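Local atomic coordinates of 223aa long hypothetical arylmalonate decarboxylase (Sulfolobus tokodaii, PDB entry 2DGD), a protein that is of unconfirmed function but is probably a lyase of the arylmalonate decarboxylase type and assembles as an octamer. Residues V108-I118 with F134-I145; M197-W208 with K215-F223. All coordinates share one frame; numbering follows the deposited sequence.

Contact 1. Residues V108-I118 with F134-I145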
loop_
_atom_site.group_PDB
_atom_site.type_symbol
_atom_site.label_atom_id
_atom_site.label_comp_id
_atom_site.label_asym_id
_atom_site.label_seq_id
_atom_site.Cartn_x
_atom_site.Cartn_y
_atom_site.Cartn_z
ATOM N N VAL A 108 -5.052 -37.324 9.870
ATOM C CA VAL A 108 -6.493 -37.222 10.003
ATOM C C VAL A 108 -7.169 -38.578 10.152
ATOM O O VAL A 108 -6.993 -39.460 9.313
ATOM C CB VAL A 108 -7.098 -36.483 8.787
ATOM C CG1 VAL A 108 -8.613 -36.566 8.817
ATOM C CG2 VAL A 108 -6.652 -35.034 8.795
ATOM N N ARG A 109 -7.935 -38.742 11.230
ATOM C CA ARG A 109 -8.660 -39.983 11.462
ATOM C C ARG A 109 -10.169 -39.752 11.372
ATOM O O ARG A 109 -10.891 -40.555 10.782
ATOM C CB ARG A 109 -8.294 -40.588 12.819
ATOM C CG ARG A 109 -6.900 -41.188 12.867
ATOM C CD ARG A 109 -6.811 -42.316 13.900
ATOM N NE ARG A 109 -5.789 -42.076 14.921
ATOM C CZ ARG A 109 -5.783 -41.037 15.754
ATOM N NH1 ARG A 109 -4.807 -40.909 16.648
ATOM N NH2 ARG A 109 -6.749 -40.124 15.696
ATOM N N LYS A 110 -10.647 -38.660 11.962
ATOM C CA LYS A 110 -12.070 -38.328 11.910
ATOM C C LYS A 110 -12.282 -37.305 10.794
ATOM O O LYS A 110 -11.579 -36.301 10.712
ATOM C CB LYS A 110 -12.536 -37.775 13.256
ATOM C CG LYS A 110 -12.576 -38.831 14.340
ATOM C CD LYS A 110 -12.818 -38.230 15.704
ATOM C CE LYS A 110 -12.865 -39.312 16.763
ATOM N NZ LYS A 110 -12.912 -38.743 18.139
ATOM N N LEU A 111 -13.260 -37.562 9.938
ATOM C CA LEU A 111 -13.508 -36.688 8.806
ATOM C C LEU A 111 -14.977 -36.298 8.595
ATOM O O LEU A 111 -15.887 -37.107 8.816
ATOM C CB LEU A 111 -12.983 -37.385 7.547
ATOM C CG LEU A 111 -12.967 -36.651 6.210
ATOM C CD1 LEU A 111 -11.917 -35.554 6.253
ATOM C CD2 LEU A 111 -12.652 -37.627 5.090
ATOM N N TRP A 112 -15.200 -35.050 8.183
ATOM C CA TRP A 112 -16.542 -34.570 7.878
ATOM C C TRP A 112 -16.487 -34.318 6.372
ATOM O O TRP A 112 -15.563 -33.655 5.884
ATOM C CB TRP A 112 -16.854 -33.273 8.606
ATOM C CG TRP A 112 -18.323 -32.954 8.568
ATOM C CD1 TRP A 112 -19.261 -33.295 9.503
ATOM C CD2 TRP A 112 -19.036 -32.287 7.511
ATOM N NE1 TRP A 112 -20.508 -32.885 9.095
ATOM C CE2 TRP A 112 -20.401 -32.263 7.880
ATOM C CE3 TRP A 112 -18.652 -31.708 6.291
ATOM C CZ2 TRP A 112 -21.385 -31.684 7.075
ATOM C CZ3 TRP A 112 -19.637 -31.129 5.486
ATOM C CH2 TRP A 112 -20.988 -31.122 5.886
ATOM N N ILE A 113 -17.464 -34.837 5.635
ATOM C CA ILE A 113 -17.466 -34.692 4.182
ATOM C C ILE A 113 -18.583 -33.846 3.575
ATOM O O ILE A 113 -19.766 -34.102 3.790
ATOM C CB ILE A 113 -17.497 -36.083 3.514
ATOM C CG1 ILE A 113 -16.247 -36.861 3.905
ATOM C CG2 ILE A 113 -17.592 -35.954 2.003
ATOM C CD1 ILE A 113 -16.297 -38.315 3.512
ATOM N N GLY A 114 -18.192 -32.838 2.801
ATOM C CA GLY A 114 -19.163 -31.994 2.137
ATOM C C GLY A 114 -19.086 -32.266 0.647
ATOM O O GLY A 114 -17.993 -32.414 0.112
ATOM N N THR A 115 -20.231 -32.351 -0.026
ATOM C CA THR A 115 -20.249 -32.606 -1.469
ATOM C C THR A 115 -21.316 -31.761 -2.164
ATOM O O THR A 115 -22.141 -31.117 -1.517
ATOM C CB THR A 115 -20.558 -34.090 -1.803
ATOM O OG1 THR A 115 -21.974 -34.290 -1.810
ATOM C CG2 THR A 115 -19.945 -35.017 -0.784
ATOM N N PRO A 116 -21.295 -31.732 -3.501
ATOM C CA PRO A 116 -22.302 -30.942 -4.205
ATOM C C PRO A 116 -23.403 -31.862 -4.742
ATOM O O PRO A 116 -24.394 -31.401 -5.301
ATOM C CB PRO A 116 -21.491 -30.302 -5.320
ATOM C CG PRO A 116 -20.586 -31.418 -5.716
ATOM C CD PRO A 116 -20.150 -32.025 -4.384
ATOM N N TYR A 117 -23.217 -33.165 -4.541
ATOM C CA TYR A 117 -24.137 -34.196 -5.026
ATOM C C TYR A 117 -25.438 -34.378 -4.256
ATOM O O TYR A 117 -25.688 -33.725 -3.246
ATOM C CB TYR A 117 -23.429 -35.549 -5.053
ATOM C CG TYR A 117 -22.001 -35.497 -5.521
ATOM C CD1 TYR A 117 -21.673 -34.976 -6.768
ATOM C CD2 TYR A 117 -20.973 -35.987 -4.720
ATOM C CE1 TYR A 117 -20.356 -34.945 -7.211
ATOM C CE2 TYR A 117 -19.654 -35.963 -5.147
ATOM C CZ TYR A 117 -19.350 -35.443 -6.393
ATOM O OH TYR A 117 -18.042 -35.447 -6.825
ATOM N N ILE A 118 -26.246 -35.316 -4.746
ATOM C CA ILE A 118 -27.524 -35.649 -4.137
ATOM C C ILE A 118 -27.356 -36.888 -3.264
ATOM O O ILE A 118 -26.488 -37.717 -3.521
ATOM C CB ILE A 118 -28.593 -35.930 -5.213
ATOM C CG1 ILE A 118 -28.069 -36.972 -6.202
ATOM C CG2 ILE A 118 -28.971 -34.645 -5.932
ATOM C CD1 ILE A 118 -29.062 -37.333 -7.281
ATOM N N PHE A 134 -11.168 -43.951 7.328
ATOM C CA PHE A 134 -11.554 -42.733 8.026
ATOM C C PHE A 134 -12.873 -42.911 8.754
ATOM O O PHE A 134 -13.775 -43.600 8.264
ATOM C CB PHE A 134 -11.697 -41.550 7.058
ATOM C CG PHE A 134 -10.419 -41.142 6.387
ATOM C CD1 PHE A 134 -10.095 -41.629 5.126
ATOM C CD2 PHE A 134 -9.536 -40.275 7.019
ATOM C CE1 PHE A 134 -8.914 -41.259 4.506
ATOM C CE2 PHE A 134 -8.351 -39.899 6.405
ATOM C CZ PHE A 134 -8.039 -40.392 5.147
ATOM N N GLU A 135 -12.980 -42.302 9.929
ATOM C CA GLU A 135 -14.222 -42.349 10.674
ATOM C C GLU A 135 -14.963 -41.111 10.192
ATOM O O GLU A 135 -14.477 -39.992 10.335
ATOM C CB GLU A 135 -13.983 -42.255 12.178
ATOM C CG GLU A 135 -15.290 -42.259 12.961
ATOM C CD GLU A 135 -15.109 -41.960 14.431
ATOM O OE1 GLU A 135 -16.133 -41.734 15.120
ATOM O OE2 GLU A 135 -13.947 -41.954 14.897
ATOM N N ILE A 136 -16.132 -41.310 9.612
ATOM C CA ILE A 136 -16.886 -40.197 9.085
ATOM C C ILE A 136 -17.931 -39.672 10.047
ATOM O O ILE A 136 -19.057 -40.152 10.088
ATOM C CB ILE A 136 -17.496 -40.602 7.744
ATOM C CG1 ILE A 136 -16.343 -40.869 6.773
ATOM C CG2 ILE A 136 -18.429 -39.516 7.214
ATOM C CD1 ILE A 136 -16.732 -41.601 5.555
ATOM N N VAL A 137 -17.535 -38.660 10.807
ATOM C CA VAL A 137 -18.386 -38.040 11.809
ATOM C C VAL A 137 -19.605 -37.288 11.275
ATOM O O VAL A 137 -20.457 -36.859 12.055
ATOM C CB VAL A 137 -17.560 -37.078 12.678
ATOM C CG1 VAL A 137 -16.409 -37.831 13.316
ATOM C CG2 VAL A 137 -17.031 -35.931 11.836
ATOM N N GLY A 138 -19.701 -37.121 9.959
ATOM C CA GLY A 138 -20.846 -36.419 9.403
ATOM C C GLY A 138 -20.676 -36.029 7.950
ATOM O O GLY A 138 -19.566 -36.052 7.431
ATOM N N TYR A 139 -21.772 -35.665 7.293
ATOM C CA TYR A 139 -21.714 -35.279 5.889
ATOM C C TYR A 139 -22.998 -34.627 5.390
ATOM O O TYR A 139 -24.025 -34.652 6.064
ATOM C CB TYR A 139 -21.421 -36.500 5.027
ATOM C CG TYR A 139 -22.387 -37.629 5.263
ATOM C CD1 TYR A 139 -22.147 -38.588 6.250
ATOM C CD2 TYR A 139 -23.561 -37.728 4.521
ATOM C CE1 TYR A 139 -23.056 -39.621 6.493
ATOM C CE2 TYR A 139 -24.480 -38.759 4.757
ATOM C CZ TYR A 139 -24.221 -39.699 5.742
ATOM O OH TYR A 139 -25.132 -40.708 5.970
ATOM N N ASP A 140 -22.927 -34.041 4.199
ATOM C CA ASP A 140 -24.075 -33.384 3.582
ATOM C C ASP A 140 -23.690 -33.022 2.146
ATOM O O ASP A 140 -22.509 -32.995 1.804
ATOM C CB ASP A 140 -24.470 -32.123 4.364
ATOM C CG ASP A 140 -25.887 -31.650 4.044
ATOM O OD1 ASP A 140 -26.298 -30.583 4.556
ATOM O OD2 ASP A 140 -26.597 -32.345 3.281
ATOM N N GLY A 141 -24.691 -32.759 1.307
ATOM C CA GLY A 141 -24.433 -32.411 -0.078
ATOM C C GLY A 141 -25.346 -31.296 -0.545
ATOM O O GLY A 141 -26.366 -31.031 0.083
ATOM N N LEU A 142 -24.985 -30.639 -1.644
ATOM C CA LEU A 142 -25.788 -29.545 -2.176
ATOM C C LEU A 142 -26.943 -30.068 -3.015
ATOM O O LEU A 142 -27.821 -29.309 -3.414
ATOM C CB LEU A 142 -24.924 -28.610 -3.024
ATOM C CG LEU A 142 -23.775 -27.898 -2.311
ATOM C CD1 LEU A 142 -22.959 -27.106 -3.327
ATOM C CD2 LEU A 142 -24.329 -26.994 -1.228
ATOM N N GLY A 143 -26.923 -31.368 -3.291
ATOM C CA GLY A 143 -27.972 -31.990 -4.077
ATOM C C GLY A 143 -28.085 -31.480 -5.496
ATOM O O GLY A 143 -29.185 -31.175 -5.953
ATOM N N LYS A 144 -26.957 -31.373 -6.195
ATOM C CA LYS A 144 -26.956 -30.907 -7.581
ATOM C C LYS A 144 -26.566 -32.061 -8.483
ATOM O O LYS A 144 -26.022 -33.065 -8.018
ATOM C CB LYS A 144 -25.980 -29.741 -7.772
ATOM C CG LYS A 144 -26.417 -28.457 -7.099
ATOM C CD LYS A 144 -25.497 -27.299 -7.442
ATOM C CE LYS A 144 -25.967 -26.008 -6.783
ATOM N NZ LYS A 144 -25.084 -24.851 -7.117
ATOM N N ILE A 145 -26.842 -31.918 -9.775
ATOM C CA ILE A 145 -26.536 -32.971 -10.732
ATOM C C ILE A 145 -25.650 -32.506 -11.881
ATOM O O ILE A 145 -24.649 -33.146 -12.194
ATOM C CB ILE A 145 -27.829 -33.551 -11.320
ATOM C CG1 ILE A 145 -28.717 -34.082 -10.198
ATOM C CG2 ILE A 145 -27.502 -34.656 -12.299
ATOM C CD1 ILE A 145 -30.093 -34.499 -10.666
#
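L111 and E135 set the parallel register: L111 N donates to E135 O at 2.7 Å, and E135 N to R109 O. After a weak V137 N–L111 O bond come I113 N to G138 O, D140 N to I113 O and T115 N to D140 O. Past the strands, K144 N donates to P116 O and G143 N to Y117 O. Aromatic packing centres on W112: chi1 (-166°) carries CG away from the backbone N, laying the indole along the partner strand, with G138 O and Y139 CA over one face, the latter a CH-pi contact 4.0 Å from the six-membered ring centroid. G138 suits its place: a CB would clash with W112 NE1, and its backbone angles favour glycine. Were W112 alanine, a gap over G138 and Y139 would probably open and D140 CB would lose W112 CH2, now at 3.9 Å. On the opposite face I113 CD1 meets I136 CD1 at 3.9 Å. At the exposed end K110 NZ and E135 OE2, 4.7 Å apart, are too far to pair. Main-chain bonds thus join the strands of this beta-alpha-beta unit, while its faces differ: indole on one, mainly aliphatic groups with Y139 on the other.

Contact 2. Residues M197-W208 with K215-F223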
loop_
_atom_site.group_PDB
_atom_site.type_symbol
_atom_site.label_atom_id
_atom_site.label_comp_id
_atom_site.label_asym_id
_atom_site.label_seq_id
_atom_site.Cartn_x
_atom_site.Cartn_y
_atom_site.Cartn_z
HETATM N N MSE A 197 -9.213 -25.907 11.732
HETATM C CA MSE A 197 -8.816 -27.267 11.384
HETATM C C MSE A 197 -8.618 -27.287 9.882
HETATM O O MSE A 197 -9.159 -26.446 9.167
HETATM C CB MSE A 197 -9.900 -28.273 11.769
HETATM C CG MSE A 197 -11.223 -28.068 11.044
HETATM SE SE MSE A 197 -12.480 -29.513 11.297
HETATM C CE MSE A 197 -13.212 -28.930 13.016
ATOM N N PRO A 198 -7.832 -28.238 9.376
ATOM C CA PRO A 198 -7.650 -28.245 7.924
ATOM C C PRO A 198 -8.956 -28.504 7.168
ATOM O O PRO A 198 -9.742 -29.378 7.530
ATOM C CB PRO A 198 -6.604 -29.340 7.712
ATOM C CG PRO A 198 -6.811 -30.247 8.875
ATOM C CD PRO A 198 -7.038 -29.297 10.016
ATOM N N VAL A 199 -9.194 -27.706 6.135
ATOM C CA VAL A 199 -10.375 -27.855 5.302
ATOM C C VAL A 199 -9.801 -28.126 3.921
ATOM O O VAL A 199 -9.287 -27.216 3.274
ATOM C CB VAL A 199 -11.218 -26.567 5.291
ATOM C CG1 VAL A 199 -12.417 -26.735 4.369
ATOM C CG2 VAL A 199 -11.683 -26.251 6.702
ATOM N N VAL A 200 -9.880 -29.381 3.486
ATOM C CA VAL A 200 -9.308 -29.796 2.205
ATOM C C VAL A 200 -10.279 -29.943 1.040
ATOM O O VAL A 200 -11.192 -30.771 1.074
ATOM C CB VAL A 200 -8.560 -31.140 2.365
ATOM C CG1 VAL A 200 -7.937 -31.562 1.044
ATOM C CG2 VAL A 200 -7.503 -31.018 3.439
ATOM N N SER A 201 -10.076 -29.146 -0.000
ATOM C CA SER A 201 -10.928 -29.235 -1.180
ATOM C C SER A 201 -10.154 -30.056 -2.188
ATOM O O SER A 201 -8.927 -30.125 -2.136
ATOM C CB SER A 201 -11.203 -27.860 -1.768
ATOM O OG SER A 201 -10.058 -27.382 -2.438
ATOM N N GLU A 202 -10.869 -30.669 -3.117
ATOM C CA GLU A 202 -10.221 -31.511 -4.104
ATOM C C GLU A 202 -9.233 -30.730 -4.965
ATOM O O GLU A 202 -8.148 -31.233 -5.284
ATOM C CB GLU A 202 -11.284 -32.199 -4.961
ATOM C CG GLU A 202 -10.770 -33.398 -5.719
ATOM C CD GLU A 202 -11.868 -34.373 -6.079
ATOM O OE1 GLU A 202 -11.610 -35.271 -6.910
ATOM O OE2 GLU A 202 -12.985 -34.248 -5.526
ATOM N N ASN A 203 -9.587 -29.498 -5.323
ATOM C CA ASN A 203 -8.699 -28.694 -6.143
ATOM C C ASN A 203 -7.429 -28.310 -5.401
ATOM O O ASN A 203 -6.340 -28.382 -5.964
ATOM C CB ASN A 203 -9.415 -27.446 -6.664
ATOM C CG ASN A 203 -10.478 -27.776 -7.693
ATOM O OD1 ASN A 203 -10.365 -28.764 -8.417
ATOM N ND2 ASN A 203 -11.509 -26.943 -7.774
ATOM N N ALA A 204 -7.553 -27.917 -4.139
ATOM C CA ALA A 204 -6.379 -27.540 -3.358
ATOM C C ALA A 204 -5.438 -28.737 -3.184
ATOM O O ALA A 204 -4.214 -28.600 -3.270
ATOM C CB ALA A 204 -6.800 -27.005 -2.004
ATOM N N ALA A 205 -6.016 -29.909 -2.936
ATOM C CA ALA A 205 -5.232 -31.120 -2.762
ATOM C C ALA A 205 -4.477 -31.422 -4.050
ATOM O O ALA A 205 -3.303 -31.781 -4.023
ATOM C CB ALA A 205 -6.130 -32.276 -2.405
ATOM N N ALA A 206 -5.148 -31.268 -5.183
ATOM C CA ALA A 206 -4.504 -31.527 -6.461
ATOM C C ALA A 206 -3.287 -30.618 -6.663
ATOM O O ALA A 206 -2.217 -31.088 -7.053
ATOM C CB ALA A 206 -5.493 -31.333 -7.585
HETATM N N MSE A 207 -3.448 -29.322 -6.397
HETATM C CA MSE A 207 -2.347 -28.372 -6.557
HETATM C C MSE A 207 -1.211 -28.673 -5.595
HETATM O O MSE A 207 -0.034 -28.528 -5.935
HETATM C CB MSE A 207 -2.834 -26.946 -6.338
HETATM C CG MSE A 207 -3.138 -26.233 -7.630
HETATM SE SE MSE A 207 -1.566 -26.058 -8.761
HETATM C CE MSE A 207 -1.218 -24.165 -8.504
ATOM N N TRP A 208 -1.578 -29.083 -4.388
ATOM C CA TRP A 208 -0.605 -29.430 -3.367
ATOM C C TRP A 208 0.341 -30.504 -3.909
ATOM O O TRP A 208 1.560 -30.341 -3.877
ATOM C CB TRP A 208 -1.337 -29.948 -2.135
ATOM C CG TRP A 208 -0.451 -30.550 -1.099
ATOM C CD1 TRP A 208 0.373 -29.888 -0.229
ATOM C CD2 TRP A 208 -0.320 -31.945 -0.796
ATOM N NE1 TRP A 208 1.005 -30.786 0.600
ATOM C CE2 TRP A 208 0.599 -32.055 0.274
ATOM C CE3 TRP A 208 -0.892 -33.112 -1.323
ATOM C CZ2 TRP A 208 0.959 -33.293 0.829
ATOM C CZ3 TRP A 208 -0.534 -34.342 -0.772
ATOM C CH2 TRP A 208 0.384 -34.418 0.294
ATOM N N LYS A 215 8.247 -29.221 -7.258
ATOM C CA LYS A 215 9.096 -28.532 -6.290
ATOM C C LYS A 215 9.016 -27.022 -6.452
ATOM O O LYS A 215 10.006 -26.356 -6.741
ATOM C CB LYS A 215 10.546 -28.993 -6.402
ATOM C CG LYS A 215 10.808 -30.335 -5.737
ATOM C CD LYS A 215 10.826 -30.215 -4.216
ATOM C CE LYS A 215 9.916 -31.255 -3.548
ATOM N NZ LYS A 215 10.203 -32.661 -3.957
ATOM N N ILE A 216 7.815 -26.493 -6.263
ATOM C CA ILE A 216 7.576 -25.068 -6.359
ATOM C C ILE A 216 6.904 -24.633 -5.056
ATOM O O ILE A 216 5.830 -25.126 -4.711
ATOM C CB ILE A 216 6.658 -24.737 -7.564
ATOM C CG1 ILE A 216 7.316 -25.196 -8.867
ATOM C CG2 ILE A 216 6.378 -23.253 -7.611
ATOM C CD1 ILE A 216 6.444 -25.042 -10.084
ATOM N N LYS A 217 7.548 -23.726 -4.327
ATOM C CA LYS A 217 6.998 -23.233 -3.069
ATOM C C LYS A 217 5.643 -22.581 -3.303
ATOM O O LYS A 217 5.450 -21.871 -4.287
ATOM C CB LYS A 217 7.958 -22.218 -2.431
ATOM C CG LYS A 217 7.352 -21.368 -1.315
ATOM C CD LYS A 217 7.078 -22.178 -0.063
ATOM C CE LYS A 217 8.255 -22.136 0.895
ATOM N NZ LYS A 217 8.486 -20.744 1.394
ATOM N N ALA A 218 4.700 -22.819 -2.399
ATOM C CA ALA A 218 3.376 -22.231 -2.541
ATOM C C ALA A 218 2.515 -22.420 -1.303
ATOM O O ALA A 218 2.630 -23.422 -0.603
ATOM C CB ALA A 218 2.668 -22.832 -3.761
ATOM N N LYS A 219 1.651 -21.444 -1.049
ATOM C CA LYS A 219 0.745 -21.495 0.084
ATOM C C LYS A 219 -0.683 -21.769 -0.381
ATOM O O LYS A 219 -1.417 -20.853 -0.749
ATOM C CB LYS A 219 0.784 -20.182 0.871
ATOM C CG LYS A 219 -0.233 -20.161 2.010
ATOM C CD LYS A 219 -0.019 -19.014 2.985
ATOM C CE LYS A 219 -0.959 -19.150 4.198
ATOM N NZ LYS A 219 -0.695 -18.145 5.283
ATOM N N LEU A 220 -1.072 -23.035 -0.375
ATOM C CA LEU A 220 -2.414 -23.401 -0.782
ATOM C C LEU A 220 -3.363 -23.012 0.343
ATOM O O LEU A 220 -2.939 -22.829 1.485
ATOM C CB LEU A 220 -2.491 -24.900 -1.068
ATOM C CG LEU A 220 -1.618 -25.400 -2.222
ATOM C CD1 LEU A 220 -1.781 -24.493 -3.424
ATOM C CD2 LEU A 220 -0.173 -25.420 -1.793
ATOM N N PRO A 221 -4.660 -22.874 0.034
ATOM C CA PRO A 221 -5.674 -22.495 1.018
ATOM C C PRO A 221 -6.343 -23.624 1.798
ATOM O O PRO A 221 -6.512 -24.737 1.294
ATOM C CB PRO A 221 -6.673 -21.725 0.173
ATOM C CG PRO A 221 -6.682 -22.525 -1.084
ATOM C CD PRO A 221 -5.213 -22.798 -1.331
ATOM N N GLY A 222 -6.718 -23.315 3.037
ATOM C CA GLY A 222 -7.403 -24.280 3.875
ATOM C C GLY A 222 -6.605 -25.212 4.763
ATOM O O GLY A 222 -7.202 -25.938 5.552
ATOM N N PHE A 223 -5.280 -25.220 4.657
ATOM C CA PHE A 223 -4.481 -26.112 5.496
ATOM C C PHE A 223 -3.021 -25.698 5.585
ATOM O O PHE A 223 -2.647 -24.731 4.880
ATOM C CB PHE A 223 -4.553 -27.558 4.984
ATOM C CG PHE A 223 -4.179 -27.712 3.541
ATOM C CD1 PHE A 223 -5.145 -27.602 2.540
ATOM C CD2 PHE A 223 -2.854 -27.920 3.172
ATOM C CE1 PHE A 223 -4.794 -27.697 1.183
ATOM C CE2 PHE A 223 -2.492 -28.016 1.823
ATOM C CZ PHE A 223 -3.464 -27.904 0.828
ATOM O OXT PHE A 223 -2.278 -26.360 6.352
HETATM O O HOH W 1 -8.372 -27.295 0.683
#
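F223, the C-terminal residue, presents the edge of its ring to the face of W208 in an offset edge-to-face pair, the planes at 87° and the centroids of the F223 ring and the W208 five-membered ring 5.7 Å apart. The touching atoms are F223 CE2 and W208 CD1, at 4.0 Å. Set between its backbone N and carbonyl carbon (chi1 54°), F223 CG turns the ring back over the start of the helix, where A204 CB meets CE1 of F223 in the ring plane at 3.8 Å; alanine's small methyl lets the ring edge come this close. V200 CG2 approaches F223 CD1 obliquely, and at the other end of the side chain F223 CB rests on P198 CB. Three residues before F223, the branched end of L220 lies against the helix, its CD1 4.0 Å from CB of selenomethionine M207. Main-chain polarity is met separately. V199 N gives G222 O a straight bond of 2.7 Å (170° at the hydrogen), while water 1 donates to V199 O and P221 O and accepts from S201 N. Glycine is fitting at G222, where a side chain would run into V199 O. S201 OG N-caps the helix by accepting from A204 N. The tail so lies across strand 199-201 and the first turns of helix 202-214. Strand 199-201 pairs with strand 174-177, L102 of helix 95-105 packs on both W208 and F223, M207 packs on L23 and M26 of helix 19-26, and Q189 of helix 187-195 touches P221.

Both contacts reach the same four-stranded parallel sheet, contact 1 at its edge strand 135-141 and contact 2 at the opposite edge, strand 199-201; strands 110-115 and 174-177 lie between, and the contact centres are 18 Å apart. Contact 1 is partly buried, with charged side chains at one end, and depends on a long ladder of backbone bonds. Contact 2 is buried and has a single direct hydrogen bond, so apolar and aromatic side chains with one bridging water do most of the joining. Contact 1 meets no other subunit; beside contact 2, the backbone O of K215 and N of K217 bond to the side chains of K163 and D194 of a second subunit, respectively.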